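Local coordinates for putative immunoglobulin-blocking virulence protein (Mycoplasma mycoides subsp. capri, PDB 7ADK), which probably takes part in the interception of host immunoglobulins as a virulence factor, working together with a partner lipoprotein, at residues Thr685-Ile690 against Lys719-Pro724; Ser691-Leu696 against Ile723-Asp728. All coordinates share one frame; numbering follows the deposited sequence.

Following the chain from its N terminus, strand 688-690 leads directly into loop 691-696; helices 698-709 and 712-715 come next, and strand 720-722 then runs into loop 723-728. Contact 1 pairs the two strands and closes a loop of 28 residues, while contact 2 brings together the two loops that follow them. Because both pieces of chain run the same way, the contacts interleave instead of nesting, and they share Ile723 and Pro724. The centres of contact 1 and contact 2 lie about 11 Å apart. Together they join the two ends of one beta-alpha-beta connection in a small C-terminal region; the centre of contact 1 is about 42 Å, and that of contact 2 about 48 Å, from the centre of the chain.

Contact 1 of 2, residues Thr685-Ile690 against Lys719-Pro724; sequences TTSIRI and KQIQIP
Lys719 NZ is held by two acceptors: it donates to Thr685 O at 2.9 Å and forms a salt bridge with Asp158 of the lipoprotein chain. The donor lies almost on the extension of the Thr685 carbonyl, with a C=O...NZ angle of 168°. A bend at chi3 (-61°) sets CE on the Thr685 side, and a long, flexible lysine is well suited to spanning both this chain and its partner. Beyond that anchor, strands 688-690 and 720-722 pair in parallel. Ile688 bonds to residues on both sides of its partner Gln720, its N donating to Lys719 O at 3.2 Å and its O accepting from Ile721 N at 2.9 Å; Ile690 N then reaches Ile721 O at 2.9 Å in a straighter bond (170° at the hydrogen). This is a beta-alpha-beta crossover between neighbouring strands of a small parallel sheet, in which strand 650-652 flanks the other edge of 688-690. Ile688 and Gln720 lie on the face covered by helix 698-709, where the branched isoleucine meets Leu704, Tyr707 and Phe708. Ile721 points from the opposite face. The small Ser687 side chain lies against it, with Ile721 CG1 3.4 Å from Ser687 OG, and that hydroxyl also makes a weak bond to Gln720 O. Beside it, Arg689 offers its aliphatic stem: CG touches Ile721 CG2 at 3.7 Å and Ile723 CG2 at 3.8 Å, while the guanidinium makes a cation-pi contact with Tyr649.

Contact 2 of 2, residues Ser691-Leu696 against Ile723-Asp728; sequences SGKTLL and IPNGSD
Asn725 points its OD1 at the flank of the Gly692 carbonyl group, 3.6 Å from Gly692 O as modelled, with no donor between the two oxygens. At the resolution of this map the two ends of an amide are hard to tell apart, so the pairing of oxygen with oxygen carries little weight. Both partners are loops following parallel strands, and the second contains an inverse gamma turn: Asn725 N donates to Ile723 O at 2.7 Å around Pro724. Proline suits the centre of this turn because its ring restricts phi to values near the -75° found here. The turn directs the Asn725 side chain toward 691-696, and chi1 of 64° sets CG between the backbone N and the carbonyl carbon. The amide then crosses the stem of Lys693 at about a right angle, with ND2 3.7 Å from Lys693 CG; the lysine contributes methylene carbon here instead of charge. Gly692 and Gly726 both have positive phi, a region that glycine enters easily; at Gly726 a CB would also point at the other loop, toward Lys693 O. The meeting is a light surface one, burying 240 Å² in all. Closer to the sheet, Ser691 turns its hydroxyl to Glu651 and presents carbon to the other loop. Ile723 reaches over with its delta methyl, and CD1 rests 3.9 Å from Ser691 CB and 4.1 Å from Ser691 CA.

Contact 1 of 2, residues Thr685-Ile690 against Lys719-Pro724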
ATOM      1  N   THR A 685      18.173  -8.268  13.406  1.00 70.57           N
ATOM      2  CA  THR A 685      19.234  -7.255  13.466  1.00 70.57           C
ATOM      3  C   THR A 685      20.171  -7.472  14.657  1.00 70.57           C
ATOM      4  O   THR A 685      21.159  -6.755  14.814  1.00 70.57           O
ATOM      5  CB  THR A 685      18.646  -5.834  13.467  1.00 70.57           C
ATOM      6  OG1 THR A 685      17.830  -5.626  14.596  1.00 70.57           O
ATOM      7  CG2 THR A 685      17.787  -5.569  12.228  1.00 70.57           C
ATOM      8  N   THR A 686      19.931  -8.483  15.490  1.00 73.45           N
ATOM      9  CA  THR A 686      20.997  -9.140  16.268  1.00 73.45           C
ATOM     10  C   THR A 686      21.593 -10.294  15.436  1.00 73.45           C
ATOM     11  O   THR A 686      21.153 -10.617  14.335  1.00 73.45           O
ATOM     12  CB  THR A 686      20.483  -9.529  17.673  1.00 73.45           C
ATOM     13  OG1 THR A 686      20.198  -8.337  18.362  1.00 73.45           O
ATOM     14  CG2 THR A 686      21.445 -10.279  18.596  1.00 73.45           C
ATOM     15  N   SER A 687      22.688 -10.863  15.908  1.00 70.88           N
ATOM     16  CA  SER A 687      23.563 -11.736  15.142  1.00 70.88           C
ATOM     17  C   SER A 687      22.962 -13.067  14.684  1.00 70.88           C
ATOM     18  O   SER A 687      21.967 -13.555  15.207  1.00 70.88           O
ATOM     19  CB  SER A 687      24.765 -12.065  16.035  1.00 70.88           C
ATOM     20  OG  SER A 687      25.258 -10.908  16.675  1.00 70.88           O
ATOM     21  N   ILE A 688      23.683 -13.748  13.798  1.00 70.07           N
ATOM     22  CA  ILE A 688      23.615 -15.208  13.733  1.00 70.07           C
ATOM     23  C   ILE A 688      24.310 -15.746  14.990  1.00 70.07           C
ATOM     24  O   ILE A 688      25.513 -15.541  15.165  1.00 70.07           O
ATOM     25  CB  ILE A 688      24.294 -15.733  12.460  1.00 70.07           C
ATOM     26  CG1 ILE A 688      23.546 -15.209  11.223  1.00 70.07           C
ATOM     27  CG2 ILE A 688      24.361 -17.265  12.476  1.00 70.07           C
ATOM     28  CD1 ILE A 688      24.111 -15.725   9.909  1.00 70.07           C
ATOM     29  N   ARG A 689      23.578 -16.426  15.870  1.00 68.17           N
ATOM     30  CA  ARG A 689      24.140 -17.100  17.041  1.00 68.17           C
ATOM     31  C   ARG A 689      24.587 -18.493  16.632  1.00 68.17           C
ATOM     32  O   ARG A 689      23.758 -19.335  16.304  1.00 68.17           O
ATOM     33  CB  ARG A 689      23.106 -17.105  18.175  1.00 68.17           C
ATOM     34  CG  ARG A 689      23.519 -17.974  19.379  1.00 68.17           C
ATOM     35  CD  ARG A 689      22.493 -18.004  20.516  1.00 68.17           C
ATOM     36  NE  ARG A 689      22.309 -16.701  21.184  1.00 68.17           N
ATOM     37  CZ  ARG A 689      21.597 -16.505  22.279  1.00 68.17           C
ATOM     38  NH1 ARG A 689      21.042 -17.476  22.937  1.00 68.17           N
ATOM     39  NH2 ARG A 689      21.415 -15.313  22.744  1.00 68.17           N
ATOM     40  N   ILE A 690      25.887 -18.741  16.685  1.00 69.01           N
ATOM     41  CA  ILE A 690      26.481 -20.038  16.384  1.00 69.01           C
ATOM     42  C   ILE A 690      26.650 -20.783  17.711  1.00 69.01           C
ATOM     43  O   ILE A 690      27.371 -20.323  18.599  1.00 69.01           O
ATOM     44  CB  ILE A 690      27.811 -19.854  15.624  1.00 69.01           C
ATOM     45  CG1 ILE A 690      27.564 -19.144  14.276  1.00 69.01           C
ATOM     46  CG2 ILE A 690      28.499 -21.213  15.419  1.00 69.01           C
ATOM     47  CD1 ILE A 690      28.814 -18.845  13.456  1.00 69.01           C
ATOM     48  N   LYS A 719      26.858  -9.108  11.872  1.00 77.11           N
ATOM     49  CA  LYS A 719      27.106  -9.504  13.269  1.00 77.11           C
ATOM     50  C   LYS A 719      26.998 -11.012  13.515  1.00 77.11           C
ATOM     51  O   LYS A 719      26.018 -11.667  13.165  1.00 77.11           O
ATOM     52  CB  LYS A 719      26.192  -8.719  14.221  1.00 77.11           C
ATOM     53  CG  LYS A 719      26.575  -7.236  14.243  1.00 77.11           C
ATOM     54  CD  LYS A 719      25.769  -6.400  15.239  1.00 77.11           C
ATOM     55  CE  LYS A 719      24.275  -6.420  14.918  1.00 77.11           C
ATOM     56  NZ  LYS A 719      23.522  -5.393  15.680  1.00 77.11           N
ATOM     57  N   GLN A 720      27.993 -11.555  14.200  1.00 79.61           N
ATOM     58  CA  GLN A 720      28.075 -12.956  14.614  1.00 79.61           C
ATOM     59  C   GLN A 720      28.044 -13.056  16.142  1.00 79.61           C
ATOM     60  O   GLN A 720      28.409 -12.122  16.845  1.00 79.61           O
ATOM     61  CB  GLN A 720      29.353 -13.582  14.053  1.00 79.61           C
ATOM     62  CG  GLN A 720      29.393 -13.672  12.522  1.00 79.61           C
ATOM     63  CD  GLN A 720      30.782 -14.045  12.004  1.00 79.61           C
ATOM     64  OE1 GLN A 720      31.488 -14.853  12.576  1.00 79.61           O
ATOM     65  NE2 GLN A 720      31.225 -13.502  10.893  1.00 79.61           N
ATOM     66  N   ILE A 721      27.588 -14.173  16.689  1.00 78.19           N
ATOM     67  CA  ILE A 721      27.672 -14.487  18.121  1.00 78.19           C
ATOM     68  C   ILE A 721      28.272 -15.885  18.261  1.00 78.19           C
ATOM     69  O   ILE A 721      27.789 -16.815  17.628  1.00 78.19           O
ATOM     70  CB  ILE A 721      26.289 -14.353  18.806  1.00 78.19           C
ATOM     71  CG1 ILE A 721      26.076 -12.924  19.334  1.00 78.19           C
ATOM     72  CG2 ILE A 721      26.112 -15.370  19.938  1.00 78.19           C
ATOM     73  CD1 ILE A 721      24.626 -12.580  19.698  1.00 78.19           C
ATOM     74  N   GLN A 722      29.246 -16.053  19.150  1.00 86.51           N
ATOM     75  CA  GLN A 722      29.702 -17.371  19.584  1.00 86.51           C
ATOM     76  C   GLN A 722      29.440 -17.524  21.083  1.00 86.51           C
ATOM     77  O   GLN A 722      29.989 -16.774  21.886  1.00 86.51           O
ATOM     78  CB  GLN A 722      31.174 -17.536  19.197  1.00 86.51           C
ATOM     79  CG  GLN A 722      31.743 -18.914  19.556  1.00 86.51           C
ATOM     80  CD  GLN A 722      32.991 -19.309  18.761  1.00 86.51           C
ATOM     81  OE1 GLN A 722      33.332 -18.747  17.735  1.00 86.51           O
ATOM     82  NE2 GLN A 722      33.695 -20.341  19.171  1.00 86.51           N
ATOM     83  N   ILE A 723      28.568 -18.466  21.469  1.00 88.63           N
ATOM     84  CA  ILE A 723      28.252 -18.725  22.886  1.00 88.63           C
ATOM     85  C   ILE A 723      29.495 -19.286  23.610  1.00 88.63           C
ATOM     86  O   ILE A 723      30.368 -19.829  22.934  1.00 88.63           O
ATOM     87  CB  ILE A 723      26.977 -19.591  23.041  1.00 88.63           C
ATOM     88  CG1 ILE A 723      27.204 -21.085  22.778  1.00 88.63           C
ATOM     89  CG2 ILE A 723      25.832 -19.027  22.188  1.00 88.63           C
ATOM     90  CD1 ILE A 723      25.982 -21.963  23.079  1.00 88.63           C
ATOM     91  N   PRO A 724      29.651 -19.142  24.940  1.00 92.09           N
ATOM     92  CA  PRO A 724      30.954 -19.283  25.608  1.00 92.09           C
ATOM     93  C   PRO A 724      31.451 -20.737  25.758  1.00 92.09           C
ATOM     94  O   PRO A 724      31.488 -21.309  26.842  1.00 92.09           O
ATOM     95  CB  PRO A 724      30.820 -18.509  26.926  1.00 92.09           C
ATOM     96  CG  PRO A 724      29.337 -18.578  27.243  1.00 92.09           C
ATOM     97  CD  PRO A 724      28.684 -18.560  25.862  1.00 92.09           C
TER

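Contact 2 of 2, residues Ser691-Leu696 against Ile723-Asp728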
ATOM      1  N   SER A 691      25.976 -21.922  17.864  1.00 73.13           N
ATOM      2  CA  SER A 691      26.052 -22.784  19.051  1.00 73.13           C
ATOM      3  C   SER A 691      26.843 -24.079  18.789  1.00 73.13           C
ATOM      4  O   SER A 691      27.071 -24.468  17.645  1.00 73.13           O
ATOM      5  CB  SER A 691      24.639 -23.041  19.592  1.00 73.13           C
ATOM      6  OG  SER A 691      23.870 -23.798  18.696  1.00 73.13           O
ATOM      7  N   GLY A 692      27.285 -24.752  19.856  1.00 81.63           N
ATOM      8  CA  GLY A 692      28.105 -25.973  19.816  1.00 81.63           C
ATOM      9  C   GLY A 692      29.617 -25.753  19.636  1.00 81.63           C
ATOM     10  O   GLY A 692      30.059 -24.721  19.145  1.00 81.63           O
ATOM     11  N   LYS A 693      30.420 -26.745  20.034  1.00 87.88           N
ATOM     12  CA  LYS A 693      31.893 -26.660  20.079  1.00 87.88           C
ATOM     13  C   LYS A 693      32.602 -26.871  18.730  1.00 87.88           C
ATOM     14  O   LYS A 693      33.778 -26.525  18.616  1.00 87.88           O
ATOM     15  CB  LYS A 693      32.441 -27.661  21.115  1.00 87.88           C
ATOM     16  CG  LYS A 693      31.903 -27.471  22.541  1.00 87.88           C
ATOM     17  CD  LYS A 693      32.492 -28.512  23.499  1.00 87.88           C
ATOM     18  CE  LYS A 693      31.885 -28.435  24.909  1.00 87.88           C
ATOM     19  NZ  LYS A 693      30.565 -29.097  25.003  1.00 87.88           N
ATOM     20  N   THR A 694      31.948 -27.478  17.734  1.00 87.28           N
ATOM     21  CA  THR A 694      32.592 -27.970  16.506  1.00 87.28           C
ATOM     22  C   THR A 694      33.043 -26.837  15.574  1.00 87.28           C
ATOM     23  O   THR A 694      32.251 -25.966  15.201  1.00 87.28           O
ATOM     24  CB  THR A 694      31.636 -28.914  15.757  1.00 87.28           C
ATOM     25  OG1 THR A 694      31.158 -29.926  16.611  1.00 87.28           O
ATOM     26  CG2 THR A 694      32.270 -29.586  14.553  1.00 87.28           C
ATOM     27  N   LEU A 695      34.302 -26.886  15.117  1.00 82.85           N
ATOM     28  CA  LEU A 695      34.893 -25.906  14.198  1.00 82.85           C
ATOM     29  C   LEU A 695      34.260 -25.961  12.794  1.00 82.85           C
ATOM     30  O   LEU A 695      33.912 -27.032  12.305  1.00 82.85           O
ATOM     31  CB  LEU A 695      36.417 -26.105  14.077  1.00 82.85           C
ATOM     32  CG  LEU A 695      37.238 -25.949  15.375  1.00 82.85           C
ATOM     33  CD1 LEU A 695      37.335 -27.246  16.181  1.00 82.85           C
ATOM     34  CD2 LEU A 695      38.665 -25.517  15.038  1.00 82.85           C
ATOM     35  N   LEU A 696      34.155 -24.821  12.109  1.00 79.82           N
ATOM     36  CA  LEU A 696      33.701 -24.755  10.711  1.00 79.82           C
ATOM     37  C   LEU A 696      34.757 -25.282   9.729  1.00 79.82           C
ATOM     38  O   LEU A 696      35.947 -25.008   9.875  1.00 79.82           O
ATOM     39  CB  LEU A 696      33.318 -23.320  10.316  1.00 79.82           C
ATOM     40  CG  LEU A 696      32.250 -22.656  11.187  1.00 79.82           C
ATOM     41  CD1 LEU A 696      32.082 -21.226  10.700  1.00 79.82           C
ATOM     42  CD2 LEU A 696      30.902 -23.354  11.095  1.00 79.82           C
ATOM     43  N   ILE A 723      28.568 -18.466  21.469  1.00 88.63           N
ATOM     44  CA  ILE A 723      28.252 -18.725  22.886  1.00 88.63           C
ATOM     45  C   ILE A 723      29.495 -19.286  23.610  1.00 88.63           C
ATOM     46  O   ILE A 723      30.368 -19.829  22.934  1.00 88.63           O
ATOM     47  CB  ILE A 723      26.977 -19.591  23.041  1.00 88.63           C
ATOM     48  CG1 ILE A 723      27.204 -21.085  22.778  1.00 88.63           C
ATOM     49  CG2 ILE A 723      25.832 -19.027  22.188  1.00 88.63           C
ATOM     50  CD1 ILE A 723      25.982 -21.963  23.079  1.00 88.63           C
ATOM     51  N   PRO A 724      29.651 -19.142  24.940  1.00 92.09           N
ATOM     52  CA  PRO A 724      30.954 -19.283  25.608  1.00 92.09           C
ATOM     53  C   PRO A 724      31.451 -20.737  25.758  1.00 92.09           C
ATOM     54  O   PRO A 724      31.488 -21.309  26.842  1.00 92.09           O
ATOM     55  CB  PRO A 724      30.820 -18.509  26.926  1.00 92.09           C
ATOM     56  CG  PRO A 724      29.337 -18.578  27.243  1.00 92.09           C
ATOM     57  CD  PRO A 724      28.684 -18.560  25.862  1.00 92.09           C
ATOM     58  N   ASN A 725      31.886 -21.316  24.642  1.00 91.48           N
ATOM     59  CA  ASN A 725      32.724 -22.503  24.501  1.00 91.48           C
ATOM     60  C   ASN A 725      33.505 -22.450  23.167  1.00 91.48           C
ATOM     61  O   ASN A 725      33.198 -21.670  22.259  1.00 91.48           O
ATOM     62  CB  ASN A 725      31.905 -23.801  24.678  1.00 91.48           C
ATOM     63  CG  ASN A 725      30.816 -24.083  23.650  1.00 91.48           C
ATOM     64  OD1 ASN A 725      30.881 -23.722  22.492  1.00 91.48           O
ATOM     65  ND2 ASN A 725      29.789 -24.800  24.040  1.00 91.48           N
ATOM     66  N   GLY A 726      34.552 -23.262  23.044  1.00 90.99           N
ATOM     67  CA  GLY A 726      35.434 -23.223  21.878  1.00 90.99           C
ATOM     68  C   GLY A 726      36.400 -22.037  21.882  1.00 90.99           C
ATOM     69  O   GLY A 726      36.689 -21.453  22.930  1.00 90.99           O
ATOM     70  N   SER A 727      36.963 -21.721  20.717  1.00 91.70           N
ATOM     71  CA  SER A 727      38.220 -20.971  20.617  1.00 91.70           C
ATOM     72  C   SER A 727      38.036 -19.511  20.184  1.00 91.70           C
ATOM     73  O   SER A 727      38.992 -18.743  20.281  1.00 91.70           O
ATOM     74  CB  SER A 727      39.120 -21.633  19.569  1.00 91.70           C
ATOM     75  OG  SER A 727      39.230 -23.028  19.782  1.00 91.70           O
ATOM     76  N   ASP A 728      36.861 -19.129  19.664  1.00 88.45           N
ATOM     77  CA  ASP A 728      36.713 -17.993  18.744  1.00 88.45           C
ATOM     78  C   ASP A 728      37.616 -18.186  17.514  1.00 88.45           C
ATOM     79  O   ASP A 728      38.594 -17.484  17.271  1.00 88.45           O
ATOM     80  CB  ASP A 728      36.803 -16.624  19.447  1.00 88.45           C
ATOM     81  CG  ASP A 728      35.681 -16.412  20.464  1.00 88.45           C
ATOM     82  OD1 ASP A 728      34.501 -16.565  20.092  1.00 88.45           O
ATOM     83  OD2 ASP A 728      35.973 -16.042  21.617  1.00 88.45           O
TER